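Local coordinates for protein putative phosphatase (Clostridium difficile, PDB 3SD7) that probably acts as a phosphatase of the haloacid dehalogenase-like hydrolase superfamily, hydrolysing a phosphate ester whose identity is not established, at residues A[52-57]-A[91-96]; A[46-51]-A[66-71]; A[105-110]-A[140-145]; A[40-45]-A[110-115]. All blocks are in the same frame, centred on the assembly; numbering follows the deposited sequence. Where two conformers were deposited one is given.

How the contacts relate
Following the chain from the N terminus, the first segment is 40-45, a short strand leading out of the core into helix 44-57. That helix supplies 46-51 to contact 2 and 52-57 to contact 1. The loop residues 66-71 return to it and close contact 2; helix 87-105 then closes contact 1 through 91-96, so these two contacts cross. Both are nested inside the long loop that contact 4 closes when 110-115 pairs with 40-45. Contact 3 opens at 105-110, shares Lys110 with contact 4 and crosses it, closing only at 140-145. Contacts 1 and 2 hold the helical cap together; contact 4 pairs the two linkers between cap and core, and contact 3 packs the returning one on helix 137-146.

Contact 1: residues A[52-57]-A[91-96]; sequences QYSLNS and KEAVEK
Ser54 OG donates to the backbone carbonyl of Ala93, with 2.5 Å between OG and Ala93 O, and this short bond joins two helices of the α-helical cap that C1-type haloacid dehalogenase-like hydrolases insert after the first strand of the core. The axes of 52-57 and 91-96 approach to 8.4 Å with their directions 132° apart, so the pair runs roughly antiparallel but strongly inclined. The helices come close at Ser54, whose CA is 4.9 Å from Lys96 CA, with the small side chains of Ser54 and Ala93 at the crossing. The Ser54 hydroxyl stands opposite its own backbone N (chi1 -178°), which turns it across the interface, where it also borders the methyl of Ala93 and CB of Lys96. Its approach to the carbonyl is steeply bent, with a C=O...OG angle of 112°. Phe79 of helix 75-82 packs on both Ser54 and Ala93. On the flank, the Tyr53 ring presents its edge to the end of the other segment: Lys96 O lies in the ring plane, 3.4 Å from Tyr53 CD2. Tyr53 also meets the ring of Tyr100. The Lys96 chain bends at its second torsion and its amine leads off, leaving the aliphatic part to do the packing. Ser57 OG touches Lys96 CG at 3.6 Å while bonding in the carbonyl plane, on a lone pair, to Ser54 O at 2.6 Å.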
loop_
_atom_site.group_PDB
_atom_site.type_symbol
_atom_site.label_atom_id
_atom_site.label_comp_id
_atom_site.label_asym_id
_atom_site.label_seq_id
_atom_site.Cartn_x
_atom_site.Cartn_y
_atom_site.Cartn_z
ATOM N N GLN A 52 6.461 2.121 -18.632
ATOM C CA GLN A 52 7.340 1.861 -19.770
ATOM C C GLN A 52 6.530 1.553 -21.030
ATOM O O GLN A 52 6.812 2.073 -22.124
ATOM C CB GLN A 52 8.273 0.683 -19.463
ATOM C CG GLN A 52 9.375 0.430 -20.514
ATOM C CD GLN A 52 10.205 -0.800 -20.193
ATOM O OE1 GLN A 52 9.667 -1.885 -19.995
ATOM N NE2 GLN A 52 11.515 -0.638 -20.150
ATOM N N TYR A 53 5.528 0.697 -20.870
ATOM C CA TYR A 53 4.645 0.322 -21.967
ATOM C C TYR A 53 3.913 1.544 -22.526
ATOM O O TYR A 53 3.771 1.686 -23.754
ATOM C CB TYR A 53 3.638 -0.734 -21.485
ATOM C CG TYR A 53 2.569 -1.088 -22.492
ATOM C CD1 TYR A 53 2.829 -1.985 -23.526
ATOM C CD2 TYR A 53 1.286 -0.547 -22.396
ATOM C CE1 TYR A 53 1.850 -2.323 -24.444
ATOM C CE2 TYR A 53 0.289 -0.888 -23.316
ATOM C CZ TYR A 53 0.583 -1.772 -24.333
ATOM O OH TYR A 53 -0.390 -2.112 -25.248
ATOM N N SER A 54 3.459 2.425 -21.635
ATOM C CA SER A 54 2.754 3.623 -22.049
ATOM C C SER A 54 3.721 4.519 -22.811
ATOM O O SER A 54 3.457 4.877 -23.966
ATOM C CB SER A 54 2.139 4.351 -20.862
ATOM O OG SER A 54 1.415 5.487 -21.303
ATOM N N LEU A 55 4.856 4.853 -22.191
ATOM C CA LEU A 55 5.880 5.684 -22.866
ATOM C C LEU A 55 6.227 5.123 -24.245
ATOM O O LEU A 55 6.357 5.877 -25.229
ATOM C CB LEU A 55 7.141 5.799 -22.003
ATOM C CG LEU A 55 6.963 6.621 -20.724
ATOM C CD1 LEU A 55 8.196 6.523 -19.830
ATOM C CD2 LEU A 55 6.652 8.077 -21.059
ATOM N N ASN A 56 6.388 3.802 -24.322
ATOM C CA ASN A 56 6.661 3.141 -25.605
ATOM C C ASN A 56 5.601 3.431 -26.653
ATOM O O ASN A 56 5.933 3.629 -27.826
ATOM C CB ASN A 56 6.821 1.624 -25.428
ATOM C CG ASN A 56 8.276 1.192 -25.396
ATOM O OD1 ASN A 56 8.977 1.282 -26.421
ATOM N ND2 ASN A 56 8.722 0.658 -24.262
ATOM N N SER A 57 4.334 3.481 -26.235
ATOM C CA SER A 57 3.238 3.736 -27.169
ATOM C C SER A 57 3.422 5.080 -27.882
ATOM O O SER A 57 2.878 5.281 -28.967
ATOM C CB SER A 57 1.875 3.696 -26.468
ATOM O OG SER A 57 1.614 4.899 -25.776
ATOM N N LYS A 91 -3.870 11.840 -21.025
ATOM C CA LYS A 91 -4.922 10.855 -20.753
ATOM C C LYS A 91 -4.686 9.585 -21.571
ATOM O O LYS A 91 -4.946 8.477 -21.092
ATOM C CB LYS A 91 -6.326 11.409 -21.009
ATOM C CG LYS A 91 -6.808 12.436 -19.971
ATOM C CD LYS A 91 -8.340 12.590 -20.030
ATOM C CE LYS A 91 -8.859 13.716 -19.137
ATOM N NZ LYS A 91 -8.470 15.059 -19.658
ATOM N N GLU A 92 -4.205 9.743 -22.803
ATOM C CA GLU A 92 -3.879 8.587 -23.641
ATOM C C GLU A 92 -2.779 7.759 -22.964
ATOM O O GLU A 92 -2.808 6.528 -23.005
ATOM C CB GLU A 92 -3.450 9.022 -25.048
ATOM C CG GLU A 92 -4.590 9.651 -25.885
ATOM C CD GLU A 92 -4.153 10.092 -27.285
ATOM O OE1 GLU A 92 -2.966 9.922 -27.634
ATOM O OE2 GLU A 92 -5.008 10.613 -28.044
ATOM N N ALA A 93 -1.818 8.446 -22.342
ATOM C CA ALA A 93 -0.724 7.789 -21.626
ATOM C C ALA A 93 -1.241 6.999 -20.419
ATOM O O ALA A 93 -0.774 5.893 -20.142
ATOM C CB ALA A 93 0.308 8.812 -21.181
ATOM N N VAL A 94 -2.207 7.576 -19.708
ATOM C CA VAL A 94 -2.816 6.910 -18.566
ATOM C C VAL A 94 -3.608 5.689 -19.035
ATOM O O VAL A 94 -3.578 4.646 -18.403
ATOM C CB VAL A 94 -3.747 7.864 -17.777
ATOM C CG1 VAL A 94 -4.580 7.075 -16.769
ATOM C CG2 VAL A 94 -2.924 8.974 -17.092
ATOM N N GLU A 95 -4.304 5.816 -20.165
ATOM C CA GLU A 95 -5.078 4.696 -20.684
ATOM C C GLU A 95 -4.160 3.523 -21.033
ATOM O O GLU A 95 -4.490 2.367 -20.738
ATOM C CB GLU A 95 -5.918 5.118 -21.908
ATOM C CG GLU A 95 -6.997 4.096 -22.350
ATOM C CD GLU A 95 -6.467 2.906 -23.174
ATOM O OE1 GLU A 95 -5.305 2.948 -23.639
ATOM O OE2 GLU A 95 -7.236 1.936 -23.379
ATOM N N LYS A 96 -3.018 3.817 -21.656
ATOM C CA LYS A 96 -2.069 2.763 -22.037
ATOM C C LYS A 96 -1.479 2.096 -20.796
ATOM O O LYS A 96 -1.304 0.871 -20.763
ATOM C CB LYS A 96 -0.973 3.309 -22.944
ATOM C CG LYS A 96 -1.494 3.795 -24.293
ATOM C CD LYS A 96 -2.054 2.655 -25.106
ATOM C CE LYS A 96 -2.738 3.152 -26.364
ATOM N NZ LYS A 96 -3.298 2.028 -27.146
#

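Contact 2: residues A[46-51]-A[66-71]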
loop_
_atom_site.group_PDB
_atom_site.type_symbol
_atom_site.label_atom_id
_atom_site.label_comp_id
_atom_site.label_asym_id
_atom_site.label_seq_id
_atom_site.Cartn_x
_atom_site.Cartn_y
_atom_site.Cartn_z
ATOM N N GLY A 46 5.380 -4.117 -11.752
ATOM C CA GLY A 46 4.207 -3.810 -12.546
ATOM C C GLY A 46 3.975 -2.345 -12.806
ATOM O O GLY A 46 3.510 -1.966 -13.883
ATOM N N ILE A 47 4.250 -1.497 -11.816
ATOM C CA ILE A 47 4.059 -0.070 -12.030
ATOM C C ILE A 47 5.053 0.451 -13.073
ATOM O O ILE A 47 4.677 1.152 -14.037
ATOM C CB ILE A 47 4.164 0.731 -10.717
ATOM C CG1 ILE A 47 3.005 0.339 -9.789
ATOM C CG2 ILE A 47 4.149 2.254 -11.027
ATOM C CD1 ILE A 47 3.066 1.070 -8.443
ATOM N N THR A 48 6.319 0.108 -12.905
ATOM C CA THR A 48 7.335 0.609 -13.835
ATOM C C THR A 48 7.128 0.032 -15.249
ATOM O O THR A 48 7.289 0.739 -16.260
ATOM C CB THR A 48 8.766 0.356 -13.317
ATOM O OG1 THR A 48 8.945 -1.037 -13.075
ATOM C CG2 THR A 48 9.015 1.134 -12.007
ATOM N N LYS A 49 6.744 -1.231 -15.340
ATOM C CA LYS A 49 6.519 -1.828 -16.665
ATOM C C LYS A 49 5.295 -1.230 -17.364
ATOM O O LYS A 49 5.287 -1.098 -18.605
ATOM C CB LYS A 49 6.439 -3.337 -16.589
ATOM C CG LYS A 49 7.771 -3.971 -16.334
ATOM C CD LYS A 49 7.686 -5.468 -16.338
ATOM C CE LYS A 49 9.074 -6.080 -16.250
ATOM N NZ LYS A 49 9.025 -7.554 -16.301
ATOM N N SER A 50 4.284 -0.860 -16.583
ATOM C CA SER A 50 3.081 -0.225 -17.122
ATOM C C SER A 50 3.428 1.147 -17.667
ATOM O O SER A 50 2.986 1.507 -18.755
ATOM C CB SER A 50 1.977 -0.119 -16.074
ATOM O OG SER A 50 1.573 -1.396 -15.614
ATOM N N ILE A 51 4.221 1.922 -16.914
ATOM C CA ILE A 51 4.672 3.224 -17.396
ATOM C C ILE A 51 5.527 3.069 -18.653
ATOM O O ILE A 51 5.344 3.801 -19.634
ATOM C CB ILE A 51 5.462 4.010 -16.303
ATOM C CG1 ILE A 51 4.546 4.301 -15.123
ATOM C CG2 ILE A 51 6.016 5.309 -16.886
ATOM C CD1 ILE A 51 5.226 4.979 -13.919
ATOM N N ASN A 66 14.953 3.876 -14.260
ATOM C CA ASN A 66 14.679 5.312 -14.340
ATOM C C ASN A 66 13.196 5.667 -14.127
ATOM O O ASN A 66 12.825 6.845 -14.111
ATOM C CB ASN A 66 15.173 5.860 -15.688
ATOM C CG ASN A 66 16.677 5.664 -15.890
ATOM O OD1 ASN A 66 17.142 5.480 -17.017
ATOM N ND2 ASN A 66 17.434 5.682 -14.798
ATOM N N LEU A 67 12.353 4.645 -13.990
ATOM C CA LEU A 67 10.911 4.848 -13.751
ATOM C C LEU A 67 10.529 4.596 -12.301
ATOM O O LEU A 67 9.391 4.845 -11.902
ATOM C CB LEU A 67 10.100 3.927 -14.667
ATOM C CG LEU A 67 10.422 4.078 -16.158
ATOM C CD1 LEU A 67 9.613 3.066 -16.972
ATOM C CD2 LEU A 67 10.154 5.499 -16.646
ATOM N N ASP A 68 11.475 4.107 -11.504
ATOM C CA ASP A 68 11.216 3.849 -10.094
ATOM C C ASP A 68 10.704 5.100 -9.366
ATOM O O ASP A 68 9.878 5.009 -8.465
ATOM C CB ASP A 68 12.479 3.358 -9.387
ATOM C CG ASP A 68 12.906 1.933 -9.805
ATOM O OD1 ASP A 68 12.141 1.211 -10.471
ATOM O OD2 ASP A 68 14.026 1.538 -9.422
ATOM N N GLN A 69 11.214 6.259 -9.763
ATOM C CA GLN A 69 10.823 7.529 -9.144
ATOM C C GLN A 69 9.372 7.921 -9.391
ATOM O O GLN A 69 8.877 8.882 -8.796
ATOM C CB GLN A 69 11.738 8.660 -9.613
ATOM C CG GLN A 69 11.650 8.982 -11.070
ATOM C CD GLN A 69 12.658 10.026 -11.500
ATOM O OE1 GLN A 69 13.129 10.826 -10.691
ATOM N NE2 GLN A 69 12.988 10.026 -12.785
ATOM N N PHE A 70 8.679 7.175 -10.254
ATOM C CA PHE A 70 7.282 7.471 -10.561
ATOM C C PHE A 70 6.305 6.570 -9.783
ATOM O O PHE A 70 5.088 6.613 -10.003
ATOM C CB PHE A 70 7.036 7.419 -12.068
ATOM C CG PHE A 70 7.985 8.289 -12.872
ATOM C CD1 PHE A 70 8.141 9.640 -12.562
ATOM C CD2 PHE A 70 8.706 7.765 -13.932
ATOM C CE1 PHE A 70 8.998 10.448 -13.283
ATOM C CE2 PHE A 70 9.578 8.568 -14.671
ATOM C CZ PHE A 70 9.721 9.918 -14.340
ATOM N N ILE A 71 6.857 5.769 -8.882
ATOM C CA ILE A 71 6.071 4.989 -7.943
ATOM C C ILE A 71 5.716 5.931 -6.796
ATOM O O ILE A 71 6.592 6.354 -6.014
ATOM C CB ILE A 71 6.836 3.796 -7.401
ATOM C CG1 ILE A 71 7.247 2.851 -8.533
ATOM C CG2 ILE A 71 5.980 3.024 -6.416
ATOM C CD1 ILE A 71 8.276 1.821 -8.086
#
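Thr48 and Leu67 bring their CA atoms to 5.5 Å where helix 44-57 is met by a compact 3-10 turn, itself held by the backbone bonds from Phe70 N to Leu67 O and from Ile71 N to Asp68 O. The contact is mainly apolar. Leu67 points at the helix, its CB lying 4.0 Å from Thr48 CG2 and its CD1 reaching Thr48 O at 3.4 Å, while CD2 meets Ile51 CG2, the two side chains lying alongside with their ends pointing opposite ways. Ile51 CD1 rests on Phe70 CB at 3.6 Å, the one side chain set nearly perpendicular to the other. At the other end, Ile71 packs CG1 on Ile47 CG2 and sets its CD1 4.0 Å from Thr48 CG2. Thr48 divides its work through its first torsion (chi1 57°): the methyl turns to the loop, while OG1 is turned back to its own helix, where it hydrogen-bonds to Lys44 O and Glu45 O. Elsewhere, Phe70 stacks edge-to-face with Tyr82 of helix 75-82, and on another side of helix 44-57 Ser50 packs against Tyr97, Tyr100 and Phe101 of helix 87-105, placing this first cap helix between the loop and its longer partner.

Contact 3: residues A[105-110]-A[140-145]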
loop_
_atom_site.group_PDB
_atom_site.type_symbol
_atom_site.label_atom_id
_atom_site.label_comp_id
_atom_site.label_asym_id
_atom_site.label_seq_id
_atom_site.Cartn_x
_atom_site.Cartn_y
_atom_site.Cartn_z
ATOM N N GLY A 105 0.524 -5.989 -15.358
ATOM C CA GLY A 105 1.105 -5.245 -14.242
ATOM C C GLY A 105 0.586 -5.709 -12.886
ATOM O O GLY A 105 1.336 -5.809 -11.930
ATOM N N ILE A 106 -0.702 -6.054 -12.837
ATOM C CA ILE A 106 -1.343 -6.466 -11.569
ATOM C C ILE A 106 -0.704 -7.730 -10.991
ATOM O O ILE A 106 -0.719 -7.940 -9.775
ATOM C CB ILE A 106 -2.869 -6.654 -11.758
ATOM C CG1 ILE A 106 -3.575 -6.954 -10.415
ATOM C CG2 ILE A 106 -3.145 -7.754 -12.761
ATOM C CD1 ILE A 106 -3.340 -5.919 -9.381
ATOM N N PHE A 107 -0.128 -8.559 -11.856
ATOM C CA PHE A 107 0.519 -9.787 -11.411
ATOM C C PHE A 107 2.011 -9.619 -11.138
ATOM O O PHE A 107 2.671 -10.563 -10.714
ATOM C CB PHE A 107 0.300 -10.898 -12.449
ATOM C CG PHE A 107 -1.139 -11.142 -12.755
ATOM C CD1 PHE A 107 -1.942 -11.828 -11.849
ATOM C CD2 PHE A 107 -1.701 -10.668 -13.928
ATOM C CE1 PHE A 107 -3.283 -12.051 -12.116
ATOM C CE2 PHE A 107 -3.045 -10.891 -14.208
ATOM C CZ PHE A 107 -3.835 -11.581 -13.299
ATOM N N GLU A 108 2.532 -8.411 -11.348
ATOM C CA GLU A 108 3.945 -8.130 -11.158
ATOM C C GLU A 108 4.187 -7.379 -9.842
ATOM O O GLU A 108 4.367 -6.167 -9.807
ATOM C CB GLU A 108 4.466 -7.363 -12.367
ATOM C CG GLU A 108 4.486 -8.255 -13.614
ATOM C CD GLU A 108 4.696 -7.510 -14.915
ATOM O OE1 GLU A 108 4.498 -6.283 -14.956
ATOM O OE2 GLU A 108 5.051 -8.186 -15.906
ATOM N N ASN A 109 4.161 -8.149 -8.765
ATOM C CA ASN A 109 4.423 -7.668 -7.421
ATOM C C ASN A 109 5.338 -8.664 -6.729
ATOM O O ASN A 109 5.439 -9.831 -7.154
ATOM C CB ASN A 109 3.130 -7.570 -6.579
ATOM C CG ASN A 109 2.098 -6.641 -7.163
ATOM O OD1 ASN A 109 2.023 -5.468 -6.780
ATOM N ND2 ASN A 109 1.279 -7.153 -8.097
ATOM N N LYS A 110 5.996 -8.220 -5.664
ATOM C CA LYS A 110 6.865 -9.075 -4.878
ATOM C C LYS A 110 6.500 -8.947 -3.416
ATOM O O LYS A 110 6.528 -7.842 -2.858
ATOM C CB LYS A 110 8.299 -8.624 -5.057
ATOM C CG LYS A 110 9.383 -9.569 -4.559
ATOM C CD LYS A 110 10.753 -8.961 -4.900
ATOM C CE LYS A 110 11.933 -9.810 -4.466
ATOM N NZ LYS A 110 13.209 -9.202 -4.967
ATOM N N ALA A 140 -5.992 -5.022 -4.521
ATOM C CA ALA A 140 -5.507 -5.500 -3.225
ATOM C C ALA A 140 -5.904 -6.972 -3.010
ATOM O O ALA A 140 -5.091 -7.813 -2.637
ATOM C CB ALA A 140 -6.028 -4.603 -2.051
ATOM N N GLU A 141 -7.167 -7.273 -3.274
ATOM C CA GLU A 141 -7.640 -8.645 -3.116
ATOM C C GLU A 141 -6.955 -9.594 -4.106
ATOM O O GLU A 141 -6.574 -10.698 -3.733
ATOM C CB GLU A 141 -9.157 -8.678 -3.244
ATOM C CG GLU A 141 -9.867 -8.011 -2.081
ATOM C CD GLU A 141 -11.364 -8.092 -2.220
ATOM O OE1 GLU A 141 -11.847 -8.059 -3.369
ATOM O OE2 GLU A 141 -12.053 -8.150 -1.181
ATOM N N THR A 142 -6.779 -9.152 -5.350
ATOM C CA THR A 142 -6.120 -9.958 -6.373
ATOM C C THR A 142 -4.702 -10.313 -5.947
ATOM O O THR A 142 -4.272 -11.471 -6.040
ATOM C CB THR A 142 -6.117 -9.255 -7.727
ATOM O OG1 THR A 142 -7.460 -9.176 -8.218
ATOM C CG2 THR A 142 -5.260 -10.021 -8.745
ATOM N N ILE A 143 -3.979 -9.308 -5.473
ATOM C CA ILE A 143 -2.591 -9.484 -5.033
ATOM C C ILE A 143 -2.473 -10.365 -3.795
ATOM O O ILE A 143 -1.596 -11.225 -3.721
ATOM C CB ILE A 143 -1.943 -8.108 -4.779
ATOM C CG1 ILE A 143 -1.828 -7.354 -6.104
ATOM C CG2 ILE A 143 -0.597 -8.274 -4.119
ATOM C CD1 ILE A 143 -1.523 -5.855 -5.930
ATOM N N LEU A 144 -3.356 -10.193 -2.832
ATOM C CA LEU A 144 -3.269 -10.977 -1.618
ATOM C C LEU A 144 -3.622 -12.440 -1.929
ATOM O O LEU A 144 -2.997 -13.353 -1.383
ATOM C CB LEU A 144 -4.134 -10.400 -0.523
ATOM C CG LEU A 144 -3.642 -9.034 0.017
ATOM C CD1 LEU A 144 -4.744 -8.395 0.839
ATOM C CD2 LEU A 144 -2.365 -9.161 0.795
ATOM N N ARG A 145 -4.578 -12.624 -2.838
ATOM C CA ARG A 145 -4.925 -13.949 -3.326
ATOM C C ARG A 145 -3.728 -14.582 -4.074
ATOM O O ARG A 145 -3.417 -15.760 -3.860
ATOM C CB ARG A 145 -6.155 -13.860 -4.214
ATOM C CG ARG A 145 -7.428 -13.678 -3.482
ATOM C CD ARG A 145 -8.598 -13.460 -4.435
ATOM N NE ARG A 145 -9.850 -13.691 -3.748
ATOM C CZ ARG A 145 -10.532 -14.845 -3.758
ATOM N NH1 ARG A 145 -10.129 -15.908 -4.443
ATOM N NH2 ARG A 145 -11.640 -14.924 -3.073
#
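Ile106 makes the apolar part of the contact with two successive residues of helix 137-146. Its CG1 branch extends away from the backbone N (chi1 -175°), and a bend at the next torsion turns CD1 onto the Ile143 branch, 3.9 Å from Ile143 CG1. CG1 itself meets the Thr142 methyl, with 3.9 Å to Thr142 CG2, the two side chains set nearly square to each other. Phe107 adds a looser touch: its CE1 lies 4.4 Å from Thr142 CG2, and one face of its ring is backed by Ile106 CG2. The amide of Asn109 also serves as a packing surface, with OD1 3.7 Å from Ile143 CD1 and ND2 3.7 Å from Ile143 CG1. Segment 105-110 is the return linker from the helical cap, and helix 137-146 flanks the parallel sheet of the Rossmann-like core, so the contact lies at the junction of the two domains. The hydrogen bonds beside it lie within each side or run to the cap. Thr142 OG1 bonds to Val138 O within its own helix. A type I turn from Gly105 to Glu108 leads out of helix 87-105, its backbone bond running from Glu108 N to Gly105 O over 2.9 Å. Glu108 OE1 accepts from Tyr100 OH, and the backbone of Glu108 also bonds with Gly46.

Contact 4: residues A[40-45]-A[110-115]. With GOL (glycerol), chain E.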
loop_
_atom_site.group_PDB
_atom_site.type_symbol
_atom_site.label_atom_id
_atom_site.label_comp_id
_atom_site.label_asym_id
_atom_site.label_seq_id
_atom_site.Cartn_x
_atom_site.Cartn_y
_atom_site.Cartn_z
ATOM N N LEU A 40 3.030 -4.723 2.730
ATOM C CA LEU A 40 2.932 -6.168 2.509
ATOM C C LEU A 40 3.612 -6.626 1.268
ATOM O O LEU A 40 4.284 -7.678 1.279
ATOM C CB LEU A 40 1.464 -6.606 2.434
ATOM C CG LEU A 40 0.616 -6.349 3.678
ATOM C CD1 LEU A 40 -0.880 -6.664 3.390
ATOM C CD2 LEU A 40 1.109 -7.185 4.853
ATOM N N THR A 41 3.408 -5.892 0.186
ATOM C CA THR A 41 3.933 -6.260 -1.147
ATOM C C THR A 41 4.529 -5.051 -1.855
ATOM O O THR A 41 4.173 -3.909 -1.580
ATOM C CB THR A 41 2.817 -6.878 -2.020
ATOM O OG1 THR A 41 1.714 -5.952 -2.096
ATOM C CG2 THR A 41 2.305 -8.199 -1.402
ATOM N N ASP A 42 5.463 -5.318 -2.757
ATOM C CA ASP A 42 6.157 -4.262 -3.503
ATOM C C ASP A 42 5.647 -4.278 -4.962
ATOM O O ASP A 42 5.853 -5.262 -5.679
ATOM C CB ASP A 42 7.664 -4.499 -3.426
ATOM C CG ASP A 42 8.473 -3.372 -4.046
ATOM O OD1 ASP A 42 7.870 -2.478 -4.656
ATOM O OD2 ASP A 42 9.728 -3.420 -3.980
ATOM N N PRO A 43 5.026 -3.183 -5.418
ATOM C CA PRO A 43 4.455 -3.138 -6.751
ATOM C C PRO A 43 5.410 -2.640 -7.828
ATOM O O PRO A 43 4.985 -2.436 -8.960
ATOM C CB PRO A 43 3.342 -2.112 -6.581
ATOM C CG PRO A 43 3.920 -1.130 -5.631
ATOM C CD PRO A 43 4.698 -1.956 -4.652
ATOM N N LYS A 44 6.675 -2.445 -7.477
ATOM C CA LYS A 44 7.639 -1.819 -8.384
ATOM C C LYS A 44 7.630 -2.344 -9.821
ATOM O O LYS A 44 7.552 -1.575 -10.776
ATOM C CB LYS A 44 9.038 -1.904 -7.779
ATOM C CG LYS A 44 10.132 -1.369 -8.680
ATOM C CD LYS A 44 11.471 -1.367 -8.000
ATOM C CE LYS A 44 11.582 -0.193 -7.011
ATOM N NZ LYS A 44 12.923 -0.129 -6.337
ATOM N N GLU A 45 7.696 -3.656 -9.970
ATOM C CA GLU A 45 7.783 -4.255 -11.321
ATOM C C GLU A 45 6.605 -3.848 -12.218
ATOM O O GLU A 45 6.789 -3.309 -13.325
ATOM C CB GLU A 45 7.880 -5.769 -11.213
ATOM C CG GLU A 45 8.185 -6.451 -12.554
ATOM C CD GLU A 45 7.987 -7.971 -12.553
ATOM O OE1 GLU A 45 7.724 -8.569 -11.484
ATOM O OE2 GLU A 45 8.079 -8.564 -13.655
ATOM N N LYS A 110 5.996 -8.220 -5.664
ATOM C CA LYS A 110 6.865 -9.075 -4.878
ATOM C C LYS A 110 6.500 -8.947 -3.416
ATOM O O LYS A 110 6.528 -7.842 -2.858
ATOM C CB LYS A 110 8.299 -8.624 -5.057
ATOM C CG LYS A 110 9.383 -9.569 -4.559
ATOM C CD LYS A 110 10.753 -8.961 -4.900
ATOM C CE LYS A 110 11.933 -9.810 -4.466
ATOM N NZ LYS A 110 13.209 -9.202 -4.967
ATOM N N ILE A 111 6.228 -10.056 -2.759
ATOM C CA ILE A 111 5.899 -10.010 -1.343
ATOM C C ILE A 111 7.189 -9.745 -0.567
ATOM O O ILE A 111 8.240 -10.269 -0.919
ATOM C CB ILE A 111 5.156 -11.284 -0.879
ATOM C CG1 ILE A 111 4.708 -11.166 0.561
ATOM C CG2 ILE A 111 6.028 -12.532 -1.083
ATOM C CD1 ILE A 111 3.652 -12.257 0.956
ATOM N N TYR A 112 7.119 -8.933 0.486
ATOM C CA TYR A 112 8.328 -8.653 1.255
ATOM C C TYR A 112 8.782 -9.915 1.961
ATOM O O TYR A 112 7.969 -10.682 2.478
ATOM C CB TYR A 112 8.151 -7.472 2.201
ATOM C CG TYR A 112 8.094 -6.175 1.458
ATOM C CD1 TYR A 112 9.249 -5.620 0.922
ATOM C CD2 TYR A 112 6.898 -5.479 1.283
ATOM C CE1 TYR A 112 9.210 -4.420 0.202
ATOM C CE2 TYR A 112 6.852 -4.270 0.553
ATOM C CZ TYR A 112 8.034 -3.757 0.028
ATOM O OH TYR A 112 8.059 -2.588 -0.693
ATOM N N GLU A 113 10.090 -10.133 1.966
ATOM C CA GLU A 113 10.635 -11.291 2.615
ATOM C C GLU A 113 10.171 -11.340 4.077
ATOM O O GLU A 113 10.194 -10.330 4.767
ATOM C CB GLU A 113 12.164 -11.248 2.574
ATOM C CG GLU A 113 12.779 -12.556 2.763
ATOM C CD GLU A 113 12.616 -13.447 1.535
ATOM O OE1 GLU A 113 12.585 -14.657 1.726
ATOM O OE2 GLU A 113 12.510 -12.930 0.385
ATOM N N ASN A 114 9.719 -12.520 4.482
ATOM C CA ASN A 114 9.270 -12.857 5.861
ATOM C C ASN A 114 7.877 -12.385 6.242
ATOM O O ASN A 114 7.407 -12.677 7.342
ATOM C CB ASN A 114 10.285 -12.386 6.902
ATOM C CG ASN A 114 11.686 -12.944 6.630
ATOM O OD1 ASN A 114 11.838 -14.128 6.316
ATOM N ND2 ASN A 114 12.714 -12.093 6.757
ATOM N N MET A 115 7.214 -11.698 5.331
ATOM C CA MET A 115 5.878 -11.186 5.647
ATOM C C MET A 115 4.884 -12.329 5.819
ATOM O O MET A 115 4.096 -12.336 6.787
ATOM C CB MET A 115 5.413 -10.188 4.608
ATOM C CG MET A 115 4.063 -9.550 4.980
ATOM S SD MET A 115 3.899 -8.833 6.628
ATOM C CE MET A 115 4.867 -7.297 6.438
HETATM C C1 GOL E . 10.803 -0.534 -1.836
HETATM O O1 GOL E . 10.421 -1.474 -0.864
HETATM C C2 GOL E . 12.281 -0.705 -2.202
HETATM O O2 GOL E . 12.676 0.420 -2.960
HETATM C C3 GOL E . 12.503 -2.015 -2.979
HETATM O O3 GOL E . 11.901 -2.020 -4.275
#
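Tyr112 extends its ring alongside segment 40-45, with Tyr112 CE2 3.4 Å from Thr41 C and its phenol group beside Asp42 CB. The Asp42 carboxylate is almost parallel to that ring, their planes 12° apart, although the two side chains run obliquely to each other. The two oxygens of Asp42 do different work. OD1 accepts from Lys44 N, closing an Asx turn at the start of helix 44-57, and from Tyr214 OH. OD2 takes a bond from glycerol O3 at 2.6 Å. The same glycerol, probably from the crystallisation liquor, is also held by Lys44 NZ and by Tyr112 OH, which donates to its O1 at 2.6 Å. Beyond the tyrosine, Leu40 CD2 packs on Met115 SD at 3.7 Å, where the methionine chain bends back at its second and third torsions. The backbones themselves pair antiparallel: Asp42 and Lys110 bond in both directions, Asp42 N reaching Lys110 O at 2.7 Å, and an almost straight bond joins Tyr112 N to Leu40 O. Thr41 and Ile111 form the adjacent non-hydrogen-bonded pair. Close to the sodium ion bound by Asp37 and Asp192, this two-stranded ribbon matches the flap of haloacid dehalogenase-like hydrolases, into whose turn the C1 cap is inserted.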